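PDB 3NQW: guanosine-3',5'-bis(diphosphate) 3'-pyrophosphohydrolase MESH1 from Drosophila melanogaster, which hydrolyses the alarmone ppGpp to GDP and diphosphate with the help of manganese, and acts in the response of the fly to starvation. Local coordinates for residues R25-Q29 with N134-G138; H36-V40 with A122-N127; I43-A48 with N162-K168; A58-D63 with I119-D123. One frame throughout, in Å; residues are numbered along the deposited sequence.

Contact 1 of 4, residues R25-Q29 with N134-G138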
loop_
_atom_site.group_PDB
_atom_site.type_symbol
_atom_site.label_atom_id
_atom_site.label_comp_id
_atom_site.label_asym_id
_atom_site.label_seq_id
_atom_site.Cartn_x
_atom_site.Cartn_y
_atom_site.Cartn_z
ATOM N N ARG A 25 -3.479 -6.790 11.586
ATOM C CA ARG A 25 -2.709 -8.008 11.816
ATOM C C ARG A 25 -2.708 -8.394 13.295
ATOM O O ARG A 25 -2.932 -7.556 14.170
ATOM C CB ARG A 25 -1.267 -7.843 11.293
ATOM C CG ARG A 25 -1.155 -7.865 9.764
ATOM C CD ARG A 25 0.284 -7.697 9.267
ATOM N NE ARG A 25 0.847 -6.385 9.601
ATOM C CZ ARG A 25 1.974 -5.892 9.087
ATOM N NH1 ARG A 25 2.672 -6.597 8.205
ATOM N NH2 ARG A 25 2.405 -4.691 9.454
ATOM N N LYS A 26 -2.471 -9.671 13.568
ATOM C CA LYS A 26 -2.451 -10.167 14.933
ATOM C C LYS A 26 -1.069 -10.034 15.571
ATOM O O LYS A 26 -0.245 -10.954 15.533
ATOM C CB LYS A 26 -2.906 -11.625 14.953
ATOM C CG LYS A 26 -4.322 -11.832 14.432
ATOM C CD LYS A 26 -5.320 -10.979 15.218
ATOM C CE LYS A 26 -6.713 -10.885 14.554
ATOM N NZ LYS A 26 -7.489 -12.162 14.527
ATOM N N ASP A 27 -0.815 -8.866 16.143
ATOM C CA ASP A 27 0.455 -8.611 16.806
ATOM C C ASP A 27 0.192 -7.652 17.953
ATOM O O ASP A 27 -0.924 -7.159 18.108
ATOM C CB ASP A 27 1.477 -8.029 15.820
ATOM C CG ASP A 27 0.930 -6.869 15.013
ATOM O OD1 ASP A 27 1.659 -6.371 14.133
ATOM O OD2 ASP A 27 -0.218 -6.456 15.247
ATOM N N PRO A 28 1.200 -7.392 18.791
ATOM C CA PRO A 28 0.916 -6.462 19.888
ATOM C C PRO A 28 0.528 -5.067 19.394
ATOM O O PRO A 28 -0.410 -4.455 19.899
ATOM C CB PRO A 28 2.214 -6.474 20.695
ATOM C CG PRO A 28 3.260 -6.783 19.661
ATOM C CD PRO A 28 2.599 -7.854 18.827
ATOM N N GLN A 29 1.230 -4.586 18.375
ATOM C CA GLN A 29 0.969 -3.261 17.832
ATOM C C GLN A 29 -0.341 -3.121 17.050
ATOM O O GLN A 29 -0.836 -2.011 16.895
ATOM C CB GLN A 29 2.139 -2.841 16.946
ATOM C CG GLN A 29 3.487 -2.908 17.638
ATOM C CD GLN A 29 4.616 -2.470 16.722
ATOM O OE1 GLN A 29 4.498 -1.465 16.010
ATOM N NE2 GLN A 29 5.722 -3.214 16.743
ATOM N N ASN A 134 6.972 -11.466 16.672
ATOM C CA ASN A 134 5.801 -11.281 17.538
ATOM C C ASN A 134 4.875 -12.512 17.597
ATOM O O ASN A 134 4.758 -13.263 16.629
ATOM C CB ASN A 134 4.996 -10.051 17.064
ATOM C CG ASN A 134 4.468 -10.201 15.625
ATOM O OD1 ASN A 134 3.495 -10.923 15.370
ATOM N ND2 ASN A 134 5.119 -9.520 14.684
ATOM N N THR A 135 4.221 -12.708 18.738
ATOM C CA THR A 135 3.296 -13.826 18.918
ATOM C C THR A 135 1.868 -13.295 18.858
ATOM O O THR A 135 1.506 -12.373 19.591
ATOM C CB THR A 135 3.486 -14.524 20.280
ATOM O OG1 THR A 135 4.805 -15.080 20.362
ATOM C CG2 THR A 135 2.454 -15.627 20.460
ATOM N N PRO A 136 1.033 -13.886 17.995
ATOM C CA PRO A 136 -0.356 -13.454 17.849
ATOM C C PRO A 136 -1.036 -13.152 19.173
ATOM O O PRO A 136 -0.745 -13.784 20.193
ATOM C CB PRO A 136 -0.995 -14.615 17.105
ATOM C CG PRO A 136 0.116 -15.057 16.219
ATOM C CD PRO A 136 1.283 -15.086 17.183
ATOM N N THR A 137 -1.932 -12.167 19.152
ATOM C CA THR A 137 -2.665 -11.751 20.345
ATOM C C THR A 137 -3.399 -12.956 20.922
ATOM O O THR A 137 -4.090 -13.676 20.201
ATOM C CB THR A 137 -3.691 -10.629 20.013
ATOM O OG1 THR A 137 -3.077 -9.644 19.168
ATOM C CG2 THR A 137 -4.169 -9.950 21.293
ATOM N N GLY A 138 -3.223 -13.175 22.222
ATOM C CA GLY A 138 -3.870 -14.289 22.887
ATOM C C GLY A 138 -3.656 -15.601 22.161
ATOM O O GLY A 138 -4.601 -16.174 21.616
#
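The side-chain amide of Asn-134 overlaps the CB of Asp-27, its CG and OD1 meeting that methylene at 3.7 and 3.6 Å, while its own CB rests on CD of Pro-28 at 3.7 Å. One asparagine thus spans two consecutive residues, its flat end over Asp-27 and its root slanting across the proline ring. Chi1 of 61° sets CG of Asn-134 between the backbone N and the carbonyl carbon, which swings the amide inward over the facing chain. Further along, the backbones themselves meet: CA of Pro-136 donates a CA-H...O contact to O of Lys-26 at 3.4 Å, nearly straight at 163° about the hydrogen. CB of Lys-26 lies 4.2 Å from CB of Pro-136, but the rest of the lysine chain leads away. Lys-26 is the centre of an inverse gamma turn, and this turn presents its carbonyl to Pro-136. Thr-137 completes the contact with OG1 3.5 Å from O of Asp-27. The carboxylate of Asp-27 is used within its own loop, where OD2 accepts from the backbone N of Thr-31 and weakly from that of Glu-30. These contacts amount to packing between two irregular, proline-containing loops, one leading to helix 34-45 and the other joining helices 114-133 and 141-158, at the periphery of the all-helical HD domain.

Contact 2 of 4, residues H36-V40 with A122-N127. With MN (manganese (II) ion), chain C.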
loop_
_atom_site.group_PDB
_atom_site.type_symbol
_atom_site.label_atom_id
_atom_site.label_comp_id
_atom_site.label_asym_id
_atom_site.label_seq_id
_atom_site.Cartn_x
_atom_site.Cartn_y
_atom_site.Cartn_z
ATOM N N HIS A 36 0.404 -6.383 5.177
ATOM C CA HIS A 36 0.700 -7.783 4.870
ATOM C C HIS A 36 0.583 -8.020 3.364
ATOM O O HIS A 36 1.551 -8.422 2.718
ATOM C CB HIS A 36 -0.266 -8.705 5.628
ATOM C CG HIS A 36 -0.135 -10.164 5.298
ATOM N ND1 HIS A 36 0.476 -10.629 4.146
ATOM C CD2 HIS A 36 -0.626 -11.265 5.918
ATOM C CE1 HIS A 36 0.346 -11.940 4.074
ATOM N NE2 HIS A 36 -0.322 -12.351 5.139
ATOM N N VAL A 37 -0.593 -7.761 2.794
ATOM C CA VAL A 37 -0.747 -8.007 1.368
ATOM C C VAL A 37 0.375 -7.335 0.591
ATOM O O VAL A 37 0.902 -7.930 -0.347
ATOM C CB VAL A 37 -2.142 -7.585 0.847
ATOM C CG1 VAL A 37 -3.216 -8.412 1.539
ATOM C CG2 VAL A 37 -2.374 -6.101 1.093
ATOM N N ILE A 38 0.758 -6.121 1.006
ATOM C CA ILE A 38 1.866 -5.381 0.386
ATOM C C ILE A 38 3.141 -6.212 0.502
ATOM O O ILE A 38 3.817 -6.456 -0.501
ATOM C CB ILE A 38 2.134 -4.009 1.072
ATOM C CG1 ILE A 38 0.969 -3.060 0.855
ATOM C CG2 ILE A 38 3.388 -3.349 0.494
ATOM C CD1 ILE A 38 1.222 -1.667 1.446
ATOM N N ASN A 39 3.482 -6.661 1.702
ATOM C CA ASN A 39 4.691 -7.463 1.818
ATOM C C ASN A 39 4.702 -8.620 0.808
ATOM O O ASN A 39 5.699 -8.823 0.109
ATOM C CB ASN A 39 4.870 -8.005 3.250
ATOM C CG ASN A 39 5.248 -6.915 4.254
ATOM O OD1 ASN A 39 5.476 -7.185 5.432
ATOM N ND2 ASN A 39 5.312 -5.677 3.784
ATOM N N VAL A 40 3.598 -9.369 0.726
ATOM C CA VAL A 40 3.513 -10.498 -0.215
ATOM C C VAL A 40 3.799 -10.046 -1.668
ATOM O O VAL A 40 4.540 -10.714 -2.394
ATOM C CB VAL A 40 2.121 -11.237 -0.136
ATOM C CG1 VAL A 40 2.010 -12.316 -1.232
ATOM C CG2 VAL A 40 1.972 -11.894 1.233
ATOM N N ALA A 122 5.234 -16.889 -1.079
ATOM C CA ALA A 122 5.491 -15.580 -0.500
ATOM C C ALA A 122 4.545 -15.302 0.671
ATOM O O ALA A 122 4.977 -14.804 1.711
ATOM C CB ALA A 122 5.352 -14.506 -1.559
ATOM N N ASP A 123 3.265 -15.632 0.499
ATOM C CA ASP A 123 2.221 -15.457 1.525
ATOM C C ASP A 123 2.697 -16.124 2.805
ATOM O O ASP A 123 2.590 -15.571 3.902
ATOM C CB ASP A 123 0.934 -16.132 1.037
ATOM C CG ASP A 123 -0.295 -15.795 1.880
ATOM O OD1 ASP A 123 -0.227 -15.004 2.842
ATOM O OD2 ASP A 123 -1.360 -16.342 1.555
ATOM N N LYS A 124 3.230 -17.328 2.639
ATOM C CA LYS A 124 3.754 -18.072 3.769
ATOM C C LYS A 124 4.998 -17.375 4.311
ATOM O O LYS A 124 5.053 -17.044 5.494
ATOM C CB LYS A 124 4.094 -19.510 3.371
ATOM C CG LYS A 124 2.876 -20.372 3.034
ATOM C CD LYS A 124 1.908 -20.517 4.212
ATOM C CE LYS A 124 0.691 -21.317 3.784
ATOM N NZ LYS A 124 0.078 -20.687 2.563
ATOM N N LEU A 125 5.985 -17.130 3.454
ATOM C CA LEU A 125 7.206 -16.472 3.907
ATOM C C LEU A 125 6.905 -15.272 4.793
ATOM O O LEU A 125 7.382 -15.204 5.926
ATOM C CB LEU A 125 8.059 -16.029 2.718
ATOM C CG LEU A 125 9.425 -15.409 3.044
ATOM C CD1 LEU A 125 10.217 -16.277 4.004
ATOM C CD2 LEU A 125 10.191 -15.229 1.734
ATOM N N ASP A 126 6.108 -14.334 4.286
ATOM C CA ASP A 126 5.767 -13.148 5.059
ATOM C C ASP A 126 5.193 -13.502 6.432
ATOM O O ASP A 126 5.725 -13.090 7.462
ATOM C CB ASP A 126 4.771 -12.262 4.304
ATOM C CG ASP A 126 4.370 -11.033 5.105
ATOM O OD1 ASP A 126 5.248 -10.191 5.402
ATOM O OD2 ASP A 126 3.175 -10.911 5.449
ATOM N N ASN A 127 4.109 -14.266 6.452
ATOM C CA ASN A 127 3.500 -14.639 7.718
ATOM C C ASN A 127 4.515 -15.237 8.672
ATOM O O ASN A 127 4.615 -14.811 9.817
ATOM C CB ASN A 127 2.359 -15.627 7.485
ATOM C CG ASN A 127 1.157 -14.984 6.839
ATOM O OD1 ASN A 127 0.454 -15.614 6.044
ATOM N ND2 ASN A 127 0.901 -13.722 7.183
HETATM MN MN MN C . -2.018 -13.647 3.468
#
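Within the manganese site of the HD domain, His-36 and Asp-123 converge on the ion from two crossing helices. OD1 of Asp-123 binds manganese at 2.3 Å; NE2 of His-36 approaches it at 2.7 Å, a long metal bond. The edge of the imidazole faces Asp-123, with CE1 3.4 Å from OD1. In His-36 the ring stands opposite the backbone N (chi1 175°), which carries its tip across the gap between the helices. The carboxylate of Asp-126 takes one face of the same ring: OD2 lies 3.0 Å above the plane, displaced toward the rim, and the two planes are 50° apart. From this position over the face, its angle to ND1 is poor for a hydrogen bond. Asn-127 flanks the ring from helix 114-133. Beneath this polar layer Val-40 packs with CG2 3.6 Å from CA of Asp-123 and CG1 4.0 Å from CB of Ala-122. The axes of the two short helical segments come within 9.1 Å, their directions 123° apart. Asp-63 is the third metal ligand, and His-36, His-62, Asp-63 and Asp-123 together match the H...HD...D signature of HD-family phosphohydrolases.

Contact 3 of 4, residues I43-A48 with N162-K168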
loop_
_atom_site.group_PDB
_atom_site.type_symbol
_atom_site.label_atom_id
_atom_site.label_comp_id
_atom_site.label_asym_id
_atom_site.label_seq_id
_atom_site.Cartn_x
_atom_site.Cartn_y
_atom_site.Cartn_z
ATOM N N ILE A 43 7.519 -9.069 -1.718
ATOM C CA ILE A 43 8.376 -10.253 -1.561
ATOM C C ILE A 43 8.678 -10.843 -2.938
ATOM O O ILE A 43 9.780 -11.324 -3.182
ATOM C CB ILE A 43 7.704 -11.422 -0.721
ATOM C CG1 ILE A 43 7.718 -11.141 0.783
ATOM C CG2 ILE A 43 8.450 -12.726 -0.958
ATOM C CD1 ILE A 43 6.974 -12.195 1.585
ATOM N N LEU A 44 7.691 -10.819 -3.829
ATOM C CA LEU A 44 7.864 -11.388 -5.159
ATOM C C LEU A 44 8.642 -10.470 -6.041
ATOM O O LEU A 44 9.438 -10.909 -6.867
ATOM C CB LEU A 44 6.513 -11.653 -5.813
ATOM C CG LEU A 44 5.559 -12.566 -5.032
ATOM C CD1 LEU A 44 4.265 -12.703 -5.812
ATOM C CD2 LEU A 44 6.197 -13.930 -4.803
ATOM N N SER A 45 8.408 -9.179 -5.870
ATOM C CA SER A 45 9.099 -8.213 -6.689
ATOM C C SER A 45 10.584 -8.115 -6.366
ATOM O O SER A 45 11.416 -8.357 -7.238
ATOM C CB SER A 45 8.446 -6.850 -6.564
ATOM O OG SER A 45 8.787 -6.066 -7.694
ATOM N N VAL A 46 10.911 -7.766 -5.121
ATOM C CA VAL A 46 12.304 -7.629 -4.700
ATOM C C VAL A 46 12.980 -8.989 -4.735
ATOM O O VAL A 46 13.847 -9.259 -5.574
ATOM C CB VAL A 46 12.397 -7.022 -3.275
ATOM C CG1 VAL A 46 13.860 -6.816 -2.861
ATOM C CG2 VAL A 46 11.644 -5.709 -3.244
ATOM N N GLU A 47 12.572 -9.857 -3.826
ATOM C CA GLU A 47 13.107 -11.202 -3.763
ATOM C C GLU A 47 12.271 -11.918 -4.800
ATOM O O GLU A 47 11.150 -11.492 -5.080
ATOM C CB GLU A 47 12.848 -11.739 -2.373
ATOM C CG GLU A 47 13.148 -10.682 -1.355
ATOM C CD GLU A 47 12.496 -10.942 -0.042
ATOM O OE1 GLU A 47 12.986 -11.845 0.672
ATOM O OE2 GLU A 47 11.488 -10.247 0.270
ATOM N N ALA A 48 12.807 -12.976 -5.394
ATOM C CA ALA A 48 12.067 -13.713 -6.420
ATOM C C ALA A 48 12.005 -12.941 -7.760
ATOM O O ALA A 48 11.641 -13.508 -8.789
ATOM C CB ALA A 48 10.647 -14.018 -5.916
ATOM N N ASN A 162 9.912 -21.417 -6.658
ATOM C CA ASN A 162 10.979 -20.414 -6.596
ATOM C C ASN A 162 12.129 -20.878 -5.709
ATOM O O ASN A 162 11.990 -21.012 -4.495
ATOM C CB ASN A 162 10.411 -19.072 -6.095
ATOM C CG ASN A 162 11.299 -17.883 -6.441
ATOM O OD1 ASN A 162 12.246 -17.570 -5.725
ATOM N ND2 ASN A 162 10.996 -17.226 -7.548
ATOM N N ALA A 163 13.266 -21.140 -6.337
ATOM C CA ALA A 163 14.446 -21.599 -5.616
ATOM C C ALA A 163 14.911 -20.554 -4.614
ATOM O O ALA A 163 15.614 -20.868 -3.657
ATOM C CB ALA A 163 15.573 -21.908 -6.598
ATOM N N ASN A 164 14.531 -19.304 -4.833
ATOM C CA ASN A 164 14.957 -18.270 -3.916
ATOM C C ASN A 164 14.036 -18.144 -2.714
ATOM O O ASN A 164 14.495 -18.124 -1.574
ATOM C CB ASN A 164 15.063 -16.938 -4.637
ATOM C CG ASN A 164 15.738 -15.890 -3.791
ATOM O OD1 ASN A 164 16.455 -16.221 -2.839
ATOM N ND2 ASN A 164 15.526 -14.620 -4.127
ATOM N N LEU A 165 12.736 -18.055 -2.966
ATOM C CA LEU A 165 11.768 -17.946 -1.890
ATOM C C LEU A 165 11.866 -19.188 -1.022
ATOM O O LEU A 165 11.952 -19.093 0.198
ATOM C CB LEU A 165 10.356 -17.814 -2.463
ATOM C CG LEU A 165 10.026 -16.550 -3.279
ATOM C CD1 LEU A 165 8.562 -16.582 -3.739
ATOM C CD2 LEU A 165 10.272 -15.321 -2.427
ATOM N N GLU A 166 11.855 -20.357 -1.656
ATOM C CA GLU A 166 11.940 -21.629 -0.936
ATOM C C GLU A 166 13.221 -21.755 -0.146
ATOM O O GLU A 166 13.265 -22.414 0.894
ATOM C CB GLU A 166 11.859 -22.786 -1.917
ATOM C CG GLU A 166 10.516 -22.932 -2.564
ATOM C CD GLU A 166 10.613 -23.616 -3.907
ATOM O OE1 GLU A 166 9.870 -23.195 -4.824
ATOM O OE2 GLU A 166 11.425 -24.570 -4.041
ATOM N N LEU A 167 14.273 -21.136 -0.657
ATOM C CA LEU A 167 15.561 -21.173 0.014
ATOM C C LEU A 167 15.407 -20.407 1.330
ATOM O O LEU A 167 15.858 -20.862 2.374
ATOM C CB LEU A 167 16.611 -20.525 -0.890
ATOM C CG LEU A 167 17.902 -21.294 -1.157
ATOM C CD1 LEU A 167 18.580 -20.784 -2.424
ATOM C CD2 LEU A 167 18.816 -21.163 0.057
ATOM N N LYS A 168 14.758 -19.248 1.267
ATOM C CA LYS A 168 14.533 -18.439 2.449
ATOM C C LYS A 168 13.552 -19.157 3.363
ATOM O O LYS A 168 13.733 -19.185 4.578
ATOM C CB LYS A 168 13.995 -17.072 2.047
ATOM C CG LYS A 168 14.983 -16.301 1.209
ATOM C CD LYS A 168 14.294 -15.388 0.231
ATOM C CE LYS A 168 15.275 -14.412 -0.383
ATOM N NZ LYS A 168 15.557 -13.244 0.495
#
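Leu-165 has CG set opposite its carbonyl carbon (chi1 -65°) and an extended second torsion, which drives both methyls into the bend formed by Ile-43, Leu-44 and Ala-48. CD2 reaches CG2 of Ile-43 at 3.5 Å, and CD1 meets CD2 of Leu-44 at 3.7 Å, the two leucine side chains crossing near a right angle. From the loop, CB of Ala-48 presses on the branch point, 3.7 Å from CG of Leu-165. A bent Lys-168 chain, turned at chi2 and again at chi4 (-81°), brings NZ to OE1 of Glu-47 in a hydrogen-bonded salt bridge of 2.9 Å. OE1 of Glu-47 accepts with its anti lone pair, on the side away from its other oxygen, and Arg-129 makes a further salt bridge to OE1. Asn-162 is the N-cap of helix 163-176: its OD1 accepts from N of Leu-165 at 2.8 Å and weakly from N of Asn-164, while its ND2 lies 3.6 Å from CB of Ala-48. Polar and apolar ties therefore run side by side. The leucine is packed where the chain leaves helix 34-45, and one carboxylate oxygen shared by two cations joins helix 163-176, helix 114-133 and this turn electrostatically.

Contact 4 of 4, residues A58-D63 with I119-D123. With MN (manganese (II) ion), chain C.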
loop_
_atom_site.group_PDB
_atom_site.type_symbol
_atom_site.label_atom_id
_atom_site.label_comp_id
_atom_site.label_asym_id
_atom_site.label_seq_id
_atom_site.Cartn_x
_atom_site.Cartn_y
_atom_site.Cartn_z
ATOM N N ALA A 58 -2.414 -9.780 -8.252
ATOM C CA ALA A 58 -3.063 -10.925 -7.635
ATOM C C ALA A 58 -2.620 -11.044 -6.168
ATOM O O ALA A 58 -3.431 -11.331 -5.285
ATOM C CB ALA A 58 -2.724 -12.208 -8.413
ATOM N N ALA A 59 -1.330 -10.810 -5.913
ATOM C CA ALA A 59 -0.763 -10.882 -4.558
ATOM C C ALA A 59 -1.326 -9.774 -3.669
ATOM O O ALA A 59 -1.618 -10.000 -2.498
ATOM C CB ALA A 59 0.756 -10.774 -4.614
ATOM N N LEU A 60 -1.471 -8.576 -4.220
ATOM C CA LEU A 60 -2.031 -7.477 -3.446
ATOM C C LEU A 60 -3.467 -7.829 -3.015
ATOM O O LEU A 60 -3.955 -7.380 -1.969
ATOM C CB LEU A 60 -2.030 -6.182 -4.275
ATOM C CG LEU A 60 -0.690 -5.436 -4.359
ATOM C CD1 LEU A 60 -0.792 -4.229 -5.264
ATOM C CD2 LEU A 60 -0.269 -5.013 -2.969
ATOM N N LEU A 61 -4.103 -8.680 -3.820
ATOM C CA LEU A 61 -5.486 -9.116 -3.630
ATOM C C LEU A 61 -5.671 -10.558 -3.163
ATOM O O LEU A 61 -6.789 -11.077 -3.168
ATOM C CB LEU A 61 -6.243 -8.943 -4.941
ATOM C CG LEU A 61 -6.273 -7.556 -5.577
ATOM C CD1 LEU A 61 -7.120 -7.625 -6.814
ATOM C CD2 LEU A 61 -6.830 -6.519 -4.604
ATOM N N HIS A 62 -4.581 -11.199 -2.765
ATOM C CA HIS A 62 -4.620 -12.577 -2.309
ATOM C C HIS A 62 -5.409 -12.813 -1.016
ATOM O O HIS A 62 -5.599 -13.960 -0.627
ATOM C CB HIS A 62 -3.200 -13.091 -2.122
ATOM C CG HIS A 62 -2.582 -12.695 -0.823
ATOM N ND1 HIS A 62 -2.150 -13.622 0.104
ATOM C CD2 HIS A 62 -2.290 -11.483 -0.303
ATOM C CE1 HIS A 62 -1.617 -12.996 1.132
ATOM N NE2 HIS A 62 -1.689 -11.692 0.910
ATOM N N ASP A 63 -5.852 -11.760 -0.334
ATOM C CA ASP A 63 -6.628 -11.953 0.894
ATOM C C ASP A 63 -7.975 -11.225 0.873
ATOM O O ASP A 63 -8.810 -11.484 1.726
ATOM C CB ASP A 63 -5.815 -11.546 2.146
ATOM C CG ASP A 63 -4.885 -12.675 2.662
ATOM O OD1 ASP A 63 -5.200 -13.877 2.488
ATOM O OD2 ASP A 63 -3.838 -12.363 3.272
ATOM N N ILE A 119 2.628 -16.914 -5.223
ATOM C CA ILE A 119 1.898 -16.149 -4.216
ATOM C C ILE A 119 1.807 -16.968 -2.930
ATOM O O ILE A 119 2.125 -16.483 -1.850
ATOM C CB ILE A 119 0.435 -15.796 -4.651
ATOM C CG1 ILE A 119 0.426 -14.811 -5.825
ATOM C CG2 ILE A 119 -0.319 -15.192 -3.464
ATOM C CD1 ILE A 119 0.026 -15.417 -7.172
ATOM N N LYS A 120 1.381 -18.216 -3.045
ATOM C CA LYS A 120 1.242 -19.048 -1.875
ATOM C C LYS A 120 2.510 -19.140 -1.057
ATOM O O LYS A 120 2.451 -19.125 0.169
ATOM C CB LYS A 120 0.777 -20.431 -2.288
ATOM C CG LYS A 120 -0.620 -20.451 -2.852
ATOM C CD LYS A 120 -1.045 -21.887 -3.006
ATOM C CE LYS A 120 -2.477 -22.030 -3.408
ATOM N NZ LYS A 120 -2.798 -23.428 -3.111
ATOM N N LEU A 121 3.647 -19.244 -1.739
ATOM C CA LEU A 121 4.962 -19.315 -1.081
ATOM C C LEU A 121 5.269 -18.001 -0.349
ATOM O O LEU A 121 5.532 -18.003 0.851
ATOM C CB LEU A 121 6.069 -19.594 -2.115
ATOM C CG LEU A 121 6.149 -20.995 -2.732
ATOM C CD1 LEU A 121 7.252 -21.039 -3.778
ATOM C CD2 LEU A 121 6.412 -22.014 -1.645
ATOM N N ALA A 122 5.234 -16.889 -1.079
ATOM C CA ALA A 122 5.491 -15.580 -0.500
ATOM C C ALA A 122 4.545 -15.302 0.671
ATOM O O ALA A 122 4.977 -14.804 1.711
ATOM C CB ALA A 122 5.352 -14.506 -1.559
ATOM N N ASP A 123 3.265 -15.632 0.499
ATOM C CA ASP A 123 2.221 -15.457 1.525
ATOM C C ASP A 123 2.697 -16.124 2.805
ATOM O O ASP A 123 2.590 -15.571 3.902
ATOM C CB ASP A 123 0.934 -16.132 1.037
ATOM C CG ASP A 123 -0.295 -15.795 1.880
ATOM O OD1 ASP A 123 -0.227 -15.004 2.842
ATOM O OD2 ASP A 123 -1.360 -16.342 1.555
HETATM MN MN MN C . -2.018 -13.647 3.468
#
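As modelled, the imidazole of His-62 and the carboxylate of Asp-123 stand almost perpendicular, their planes 86° apart, with the ring edge turned to the acid and OD1 of Asp-123 in the ring plane beside CE1. Chi1 of 82° places CG of His-62 between the backbone N and the carbonyl carbon, and the ring thereby extends toward helix 114-133. Against one face of this ring, offset toward its rim, sits the carboxylate of Asp-63, with CG 3.6 Å above the plane. Asp-63 OD2 binds manganese at 2.2 Å and also hydrogen-bonds to OH of Tyr-33. It lies 4.5 Å from OD1 of Asp-123, the other metal-bound oxygen, so the two acids grip the ion from nearly opposite sides. This is consistent with the cation offsetting their repulsion. His-62 is a manganese-binding residue, but in this model the carbon CE1 (2.5 Å) lies closer to the ion than NE2 does, so the rotation of the ring is doubtful. A hydrocarbon layer underlies the polar one: Ile-119 points across from its helix, its CG2 3.8 Å from CB of His-62 and its CG1 4.2 Å from CB of Ala-59, while CD1 borders Ala-58. This places the end of helix 53-60 against helix 114-133. The adjacent His-62 and Asp-63 form the pair that names the HD superfamily, joined by Asp-123, remote in sequence, at its metal site.

Overall arrangement
Contacts 2 and 4 lie near the centre of the chain, their own centres about 7 Å apart; they share Ala-122 and Asp-123 on helix 114-133 and build one manganese site from two sides. Of the four, contact 4 is the most buried, with five of its six touching residues buried. Contact 3 uses the far end of the helix 34-45 that serves contact 2, and Ile-43 and Leu-44 connect the two through Ala-122; its chemistry shifts to leucine packing and a salt bridge. Contact 1 is peripheral, its centre about 18 Å from that of the chain, and pairs loops mainly by packing, with a CA-H...O contact, touching contact 2 through Arg-25. Along the sequence, contacts 2 and 4 are nested inside the loop that contact 1 closes.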